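Local coordinates for Alpha/beta hydrolase fold-3 domain-containing protein (Enterococcus faecalis, PDB 2QRU) that is of unknown function but has the alpha/beta-hydrolase fold and is probably a hydrolase, at residues T123-Y131 with L263-R274. Residues are numbered along the deposited sequence; the frame is centred on the assembly and turned at random.
Sequences TPQFLVNFY and LFEQLDSWLKER
Phe126, Val128 and Phe130 meet Leu267, Trp270, Leu271 and Arg274 where the C-terminal helix of this alpha/beta-hydrolase fold packs on an inner strand of the central sheet. Strand 127-130 and helix 263-272 run nearly antiparallel (167°), their axes 11.3 Å apart. Apolar packing dominates. Leu267 straddles two strand residues: its CD1 lies 4.0 Å from Val128 CG1, while its other methyl, CD2, reaches Phe130 CZ at 3.9 Å. Trp270, with CG anti to the backbone N (chi1 -178°), extends its six-membered ring to the strand, bringing CZ3 against Val128 CG2 and CH2 to 3.8 Å from Phe126 CB. The Phe126 and Trp270 rings meet obliquely, planes at 81°. In one of its two conformers, Leu271 CD2 touches Phe126 CE1, and both Leu267 and Leu271 also pack on Leu53 of helix 48-55. Arg274 makes a CH-pi contact, its CG 4.2 Å from the Phe126 ring centroid and over one face. Across the segments polar linkage runs through water, which donates to Gln125 O and accepts from Arg274 NH1. The bent Arg274 chain folds its guanidinium back so that NH2 lies over the indole rim, while NE and NH2 both donate to the backbone carbonyl Trp270 O, the NE bond measuring 2.9 Å.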
ATOM      1  N   THR A 123      -9.307  14.941  -3.000  1.00 29.31           N
ATOM      2  CA  THR A 123      -8.364  14.818  -1.895  1.00 29.00           C
ATOM      3  C   THR A 123      -8.884  13.866  -0.785  1.00 26.77           C
ATOM      4  O   THR A 123     -10.013  14.013  -0.318  1.00 26.41           O
ATOM      5  CB  THR A 123      -8.077  16.191  -1.288  1.00 30.35           C
ATOM      6  OG1 THR A 123      -7.721  17.116  -2.333  1.00 33.65           O
ATOM      7  CG2 THR A 123      -6.960  16.084  -0.271  1.00 32.80           C
ATOM      8  N   PRO A 124      -8.060  12.885  -0.374  1.00 25.94           N
ATOM      9  CA  PRO A 124      -8.454  12.031   0.760  1.00 24.74           C
ATOM     10  C   PRO A 124      -8.617  12.881   2.016  1.00 25.25           C
ATOM     11  O   PRO A 124      -7.966  13.921   2.132  1.00 24.39           O
ATOM     12  CB  PRO A 124      -7.242  11.101   0.947  1.00 25.53           C
ATOM     13  CG  PRO A 124      -6.554  11.103  -0.450  1.00 24.94           C
ATOM     14  CD  PRO A 124      -6.734  12.528  -0.914  1.00 24.74           C
ATOM     15  N   GLN A 125      -9.465  12.430   2.945  1.00 24.00           N
ATOM     16  CA  GLN A 125      -9.633  13.093   4.231  1.00 25.31           C
ATOM     17  C   GLN A 125      -8.409  12.850   5.114  1.00 24.02           C
ATOM     18  O   GLN A 125      -8.043  13.712   5.925  1.00 23.91           O
ATOM     19  CB  GLN A 125     -10.912  12.592   4.948  1.00 25.31           C
ATOM     20  CG  GLN A 125     -11.244  13.359   6.250  1.00 28.78           C
ATOM     21  CD  GLN A 125     -12.331  12.684   7.130  1.00 31.91           C
ATOM     22  OE1 GLN A 125     -12.461  11.445   7.180  1.00 38.04           O
ATOM     23  NE2 GLN A 125     -13.088  13.510   7.858  1.00 38.42           N
ATOM     24  N   PHE A 126      -7.830  11.645   4.987  1.00 23.28           N
ATOM     25  CA  PHE A 126      -6.678  11.245   5.785  1.00 23.45           C
ATOM     26  C   PHE A 126      -5.992  10.051   5.151  1.00 23.42           C
ATOM     27  O   PHE A 126      -6.552   9.395   4.243  1.00 23.35           O
ATOM     28  CB  PHE A 126      -7.119  10.893   7.206  1.00 22.54           C
ATOM     29  CG  PHE A 126      -8.060   9.714   7.261  1.00 24.07           C
ATOM     30  CD1 PHE A 126      -7.565   8.392   7.336  1.00 24.96           C
ATOM     31  CD2 PHE A 126      -9.436   9.931   7.273  1.00 23.15           C
ATOM     32  CE1 PHE A 126      -8.458   7.284   7.382  1.00 27.34           C
ATOM     33  CE2 PHE A 126     -10.325   8.870   7.312  1.00 25.53           C
ATOM     34  CZ  PHE A 126      -9.844   7.531   7.370  1.00 25.03           C
ATOM     35  N   LEU A 127      -4.809   9.759   5.660  1.00 22.91           N
ATOM     36  CA  LEU A 127      -3.955   8.701   5.113  1.00 22.30           C
ATOM     37  C   LEU A 127      -3.424   7.833   6.247  1.00 22.41           C
ATOM     38  O   LEU A 127      -3.169   8.382   7.341  1.00 23.47           O
ATOM     39  CB  LEU A 127      -2.763   9.323   4.400  1.00 21.59           C
ATOM     40  CG  LEU A 127      -3.031  10.385   3.298  1.00 19.08           C
ATOM     41  CD1 LEU A 127      -1.695  10.983   2.866  1.00 23.98           C
ATOM     42  CD2 LEU A 127      -3.773   9.664   2.136  1.00 23.01           C
ATOM     43  N   VAL A 128      -3.254   6.527   6.035  1.00 22.94           N
ATOM     44  CA  VAL A 128      -2.655   5.681   7.072  1.00 23.76           C
ATOM     45  C   VAL A 128      -1.555   4.886   6.373  1.00 23.88           C
ATOM     46  O   VAL A 128      -1.811   4.143   5.423  1.00 25.06           O
ATOM     47  CB  VAL A 128      -3.720   4.731   7.717  1.00 24.62           C
ATOM     48  CG1 VAL A 128      -3.055   3.796   8.747  1.00 24.11           C
ATOM     49  CG2 VAL A 128      -4.880   5.538   8.350  1.00 24.94           C
ATOM     50  N   ASN A 129      -0.320   5.134   6.776  1.00 24.03           N
ATOM     51  CA  ASN A 129       0.860   4.511   6.194  1.00 23.58           C
ATOM     52  C   ASN A 129       1.445   3.453   7.140  1.00 23.83           C
ATOM     53  O   ASN A 129       1.923   3.802   8.224  1.00 24.62           O
ATOM     54  CB  ASN A 129       1.944   5.575   6.011  1.00 25.06           C
ATOM     55  CG  ASN A 129       3.251   4.959   5.624  1.00 24.29           C
ATOM     56  OD1 ASN A 129       3.302   4.207   4.663  1.00 26.05           O
ATOM     57  ND2 ASN A 129       4.312   5.275   6.359  1.00 23.48           N
ATOM     58  N   PHE A 130       1.417   2.200   6.709  1.00 23.39           N
ATOM     59  CA  PHE A 130       2.161   1.109   7.359  1.00 22.48           C
ATOM     60  C   PHE A 130       3.428   0.886   6.560  1.00 22.64           C
ATOM     61  O   PHE A 130       3.377   0.249   5.493  1.00 22.97           O
ATOM     62  CB  PHE A 130       1.300  -0.147   7.394  1.00 23.50           C
ATOM     63  CG  PHE A 130       0.259  -0.091   8.461  1.00 22.37           C
ATOM     64  CD1 PHE A 130       0.584  -0.516   9.765  1.00 23.17           C
ATOM     65  CD2 PHE A 130      -1.012   0.340   8.183  1.00 22.94           C
ATOM     66  CE1 PHE A 130      -0.384  -0.449  10.803  1.00 24.01           C
ATOM     67  CE2 PHE A 130      -1.983   0.403   9.188  1.00 25.54           C
ATOM     68  CZ  PHE A 130      -1.686   0.013  10.498  1.00 23.13           C
ATOM     69  N   TYR A 131       4.540   1.463   7.053  1.00 23.53           N
ATOM     70  CA  TYR A 131       5.907   1.204   6.551  1.00 24.29           C
ATOM     71  C   TYR A 131       6.046   1.261   5.006  1.00 24.56           C
ATOM     72  O   TYR A 131       6.715   0.433   4.368  1.00 26.30           O
ATOM     73  CB  TYR A 131       6.502  -0.066   7.183  1.00 24.56           C
ATOM     74  CG  TYR A 131       5.552  -1.238   7.315  1.00 23.49           C
ATOM     75  CD1 TYR A 131       5.316  -2.100   6.251  1.00 25.06           C
ATOM     76  CD2 TYR A 131       4.874  -1.475   8.518  1.00 25.25           C
ATOM     77  CE1 TYR A 131       4.436  -3.200   6.381  1.00 23.72           C
ATOM     78  CE2 TYR A 131       3.977  -2.553   8.649  1.00 23.70           C
ATOM     79  CZ  TYR A 131       3.764  -3.403   7.587  1.00 26.10           C
ATOM     80  OH  TYR A 131       2.905  -4.510   7.778  1.00 23.07           O
ATOM     81  N   LEU A 263       0.045  -0.305  19.133  1.00 24.13           N
ATOM     82  CA  LEU A 263      -0.019   0.539  17.961  1.00 24.44           C
ATOM     83  C   LEU A 263      -1.469   0.637  17.438  1.00 24.99           C
ATOM     84  O   LEU A 263      -1.925   1.737  17.081  1.00 25.02           O
ATOM     85  CB  LEU A 263       0.911  -0.030  16.904  1.00 25.15           C
ATOM     86  CG  LEU A 263       0.899   0.731  15.593  1.00 25.15           C
ATOM     87  CD1 LEU A 263       1.556   2.125  15.754  1.00 26.75           C
ATOM     88  CD2 LEU A 263       1.631  -0.163  14.660  1.00 32.23           C
ATOM     89  N   PHE A 264      -2.206  -0.480  17.419  1.00 24.97           N
ATOM     90  CA  PHE A 264      -3.608  -0.402  16.953  1.00 25.84           C
ATOM     91  C   PHE A 264      -4.481   0.477  17.864  1.00 25.15           C
ATOM     92  O   PHE A 264      -5.368   1.211  17.368  1.00 25.47           O
ATOM     93  CB  PHE A 264      -4.207  -1.789  16.811  1.00 26.12           C
ATOM     94  CG  PHE A 264      -3.922  -2.421  15.487  1.00 27.18           C
ATOM     95  CD1 PHE A 264      -2.696  -2.227  14.839  1.00 28.85           C
ATOM     96  CD2 PHE A 264      -4.888  -3.173  14.860  1.00 30.78           C
ATOM     97  CE1 PHE A 264      -2.439  -2.825  13.611  1.00 31.18           C
ATOM     98  CE2 PHE A 264      -4.629  -3.764  13.608  1.00 32.70           C
ATOM     99  CZ  PHE A 264      -3.399  -3.607  13.018  1.00 27.56           C
ATOM    100  N   GLU A 265      -4.198   0.471  19.157  1.00 24.36           N
ATOM    101  CA  GLU A 265      -4.903   1.374  20.091  1.00 24.41           C
ATOM    102  C   GLU A 265      -4.617   2.835  19.711  1.00 24.65           C
ATOM    103  O   GLU A 265      -5.522   3.667  19.728  1.00 25.29           O
ATOM    104  CB  GLU A 265      -4.490   1.124  21.544  1.00 24.81           C
ATOM    105  CG  GLU A 265      -4.869  -0.241  22.028  1.00 26.71           C
ATOM    106  CD  GLU A 265      -4.296  -0.555  23.402  1.00 31.89           C
ATOM    107  OE1 GLU A 265      -3.490   0.254  23.935  1.00 33.24           O
ATOM    108  OE2 GLU A 265      -4.657  -1.634  23.934  1.00 32.70           O
ATOM    109  N   GLN A 266      -3.359   3.124  19.382  1.00 23.59           N
ATOM    110  CA  GLN A 266      -2.934   4.474  18.945  1.00 24.83           C
ATOM    111  C   GLN A 266      -3.641   4.894  17.667  1.00 24.23           C
ATOM    112  O   GLN A 266      -4.166   6.025  17.568  1.00 24.59           O
ATOM    113  CB  GLN A 266      -1.416   4.563  18.790  1.00 24.66           C
ATOM    114  CG  GLN A 266      -0.692   4.522  20.145  1.00 27.54           C
ATOM    115  CD  GLN A 266       0.798   4.217  20.026  1.00 30.76           C
ATOM    116  OE1 GLN A 266       1.298   3.801  18.980  1.00 33.75           O
ATOM    117  NE2 GLN A 266       1.506   4.374  21.139  1.00 36.29           N
ATOM    118  N   LEU A 267      -3.683   3.972  16.716  1.00 23.67           N
ATOM    119  CA  LEU A 267      -4.367   4.208  15.434  1.00 24.41           C
ATOM    120  C   LEU A 267      -5.862   4.422  15.682  1.00 24.60           C
ATOM    121  O   LEU A 267      -6.463   5.325  15.087  1.00 24.27           O
ATOM    122  CB  LEU A 267      -4.117   3.055  14.457  1.00 23.87           C
ATOM    123  CG  LEU A 267      -4.851   3.186  13.119  1.00 25.12           C
ATOM    124  CD1 LEU A 267      -4.632   4.524  12.386  1.00 26.26           C
ATOM    125  CD2 LEU A 267      -4.527   2.018  12.167  1.00 25.25           C
ATOM    126  N   ASP A 268      -6.447   3.607  16.563  1.00 23.33           N
ATOM    127  CA  ASP A 268      -7.883   3.733  16.856  1.00 23.35           C
ATOM    128  C   ASP A 268      -8.182   5.113  17.430  1.00 23.04           C
ATOM    129  O   ASP A 268      -9.120   5.802  16.985  1.00 23.78           O
ATOM    130  CB  ASP A 268      -8.357   2.633  17.813  1.00 23.22           C
ATOM    131  CG  ASP A 268      -9.845   2.690  18.031  1.00 25.94           C
ATOM    132  OD1 ASP A 268     -10.587   2.189  17.185  1.00 27.64           O
ATOM    133  OD2 ASP A 268     -10.268   3.288  19.050  1.00 31.21           O
ATOM    134  N   SER A 269      -7.379   5.540  18.400  0.50 22.76           N
ATOM    135  CA  SER A 269      -7.556   6.855  19.014  0.50 23.26           C
ATOM    136  C   SER A 269      -7.420   7.960  17.959  0.50 23.27           C
ATOM    137  O   SER A 269      -8.221   8.897  17.942  0.50 23.61           O
ATOM    138  CB  SER A 269      -6.536   7.063  20.134  0.50 23.09           C
ATOM    139  OG  SER A 269      -6.655   8.352  20.723  0.50 20.17           O
ATOM    140  N   TRP A 270      -6.412   7.838  17.092  1.00 23.61           N
ATOM    141  CA  TRP A 270      -6.163   8.847  16.032  1.00 23.54           C
ATOM    142  C   TRP A 270      -7.344   8.874  15.044  1.00 23.27           C
ATOM    143  O   TRP A 270      -7.775   9.982  14.614  1.00 23.77           O
ATOM    144  CB  TRP A 270      -4.874   8.497  15.307  1.00 24.50           C
ATOM    145  CG  TRP A 270      -4.460   9.457  14.225  1.00 23.92           C
ATOM    146  CD1 TRP A 270      -3.677  10.567  14.365  1.00 25.41           C
ATOM    147  CD2 TRP A 270      -4.759   9.333  12.828  1.00 25.12           C
ATOM    148  NE1 TRP A 270      -3.493  11.172  13.129  1.00 25.99           N
ATOM    149  CE2 TRP A 270      -4.145  10.441  12.169  1.00 24.73           C
ATOM    150  CE3 TRP A 270      -5.510   8.419  12.070  1.00 25.00           C
ATOM    151  CZ2 TRP A 270      -4.231  10.627  10.796  1.00 26.34           C
ATOM    152  CZ3 TRP A 270      -5.587   8.595  10.668  1.00 26.85           C
ATOM    153  CH2 TRP A 270      -4.949   9.706  10.056  1.00 26.77           C
ATOM    154  N   LEU A 271      -7.864   7.699  14.683  0.60 22.80           N
ATOM    155  CA  LEU A 271      -9.020   7.632  13.761  0.60 22.70           C
ATOM    156  C   LEU A 271     -10.231   8.322  14.365  0.60 22.12           C
ATOM    157  O   LEU A 271     -10.971   9.034  13.662  0.60 21.93           O
ATOM    158  CB  LEU A 271      -9.385   6.194  13.409  0.60 23.04           C
ATOM    159  CG  LEU A 271      -8.480   5.465  12.433  0.60 22.97           C
ATOM    160  CD1 LEU A 271      -8.966   4.033  12.375  0.60 23.76           C
ATOM    161  CD2 LEU A 271      -8.516   6.105  11.042  0.60 26.87           C
ATOM    162  N   LYS A 272     -10.427   8.137  15.670  1.00 21.24           N
ATOM    163  CA  LYS A 272     -11.538   8.801  16.371  1.00 21.43           C
ATOM    164  C   LYS A 272     -11.447  10.349  16.385  1.00 21.63           C
ATOM    165  O   LYS A 272     -12.438  11.010  16.654  1.00 21.94           O
ATOM    166  CB  LYS A 272     -11.704   8.236  17.801  1.00 22.70           C
ATOM    167  CG  LYS A 272     -12.259   6.815  17.789  1.00 21.85           C
ATOM    168  CD  LYS A 272     -12.340   6.240  19.229  1.00 20.94           C
ATOM    169  CE  LYS A 272     -13.296   5.024  19.322  1.00 24.01           C
ATOM    170  NZ  LYS A 272     -12.957   3.931  18.366  1.00 26.41           N
ATOM    171  N   GLU A 273     -10.262  10.900  16.081  1.00 21.68           N
ATOM    172  CA  GLU A 273     -10.084  12.353  15.972  1.00 23.81           C
ATOM    173  C   GLU A 273     -10.226  12.894  14.538  1.00 22.55           C
ATOM    174  O   GLU A 273     -10.137  14.096  14.342  1.00 22.47           O
ATOM    175  CB  GLU A 273      -8.758  12.805  16.624  1.00 25.04           C
ATOM    176  CG  GLU A 273      -8.760  12.465  18.139  1.00 26.30           C
ATOM    177  CD  GLU A 273      -7.548  13.004  18.924  1.00 29.53           C
ATOM    178  OE1 GLU A 273      -6.691  13.697  18.327  1.00 36.44           O
ATOM    179  OE2 GLU A 273      -7.491  12.717  20.150  1.00 35.31           O
ATOM    180  N   ARG A 274     -10.497  12.027  13.561  1.00 22.20           N
ATOM    181  CA  ARG A 274     -10.768  12.545  12.188  1.00 21.46           C
ATOM    182  C   ARG A 274     -11.976  13.436  12.119  1.00 23.33           C
ATOM    183  O   ARG A 274     -12.913  13.399  12.959  1.00 23.10           O
ATOM    184  CB  ARG A 274     -10.941  11.404  11.174  1.00 21.63           C
ATOM    185  CG  ARG A 274      -9.727  10.502  11.027  1.00 20.63           C
ATOM    186  CD  ARG A 274      -8.383  11.257  10.816  1.00 23.21           C
ATOM    187  NE  ARG A 274      -7.710  11.512  12.103  1.00 24.67           N
ATOM    188  CZ  ARG A 274      -6.874  12.519  12.367  1.00 25.84           C
ATOM    189  NH1 ARG A 274      -6.594  13.464  11.443  1.00 24.56           N
ATOM    190  NH2 ARG A 274      -6.301  12.618  13.578  1.00 25.37           N
ATOM    191  OXT ARG A 274     -12.004  14.260  11.165  1.00 23.83           O
TER
HETATM  192  O   HOH W   1      -7.890  14.013   8.888  1.00 19.96           O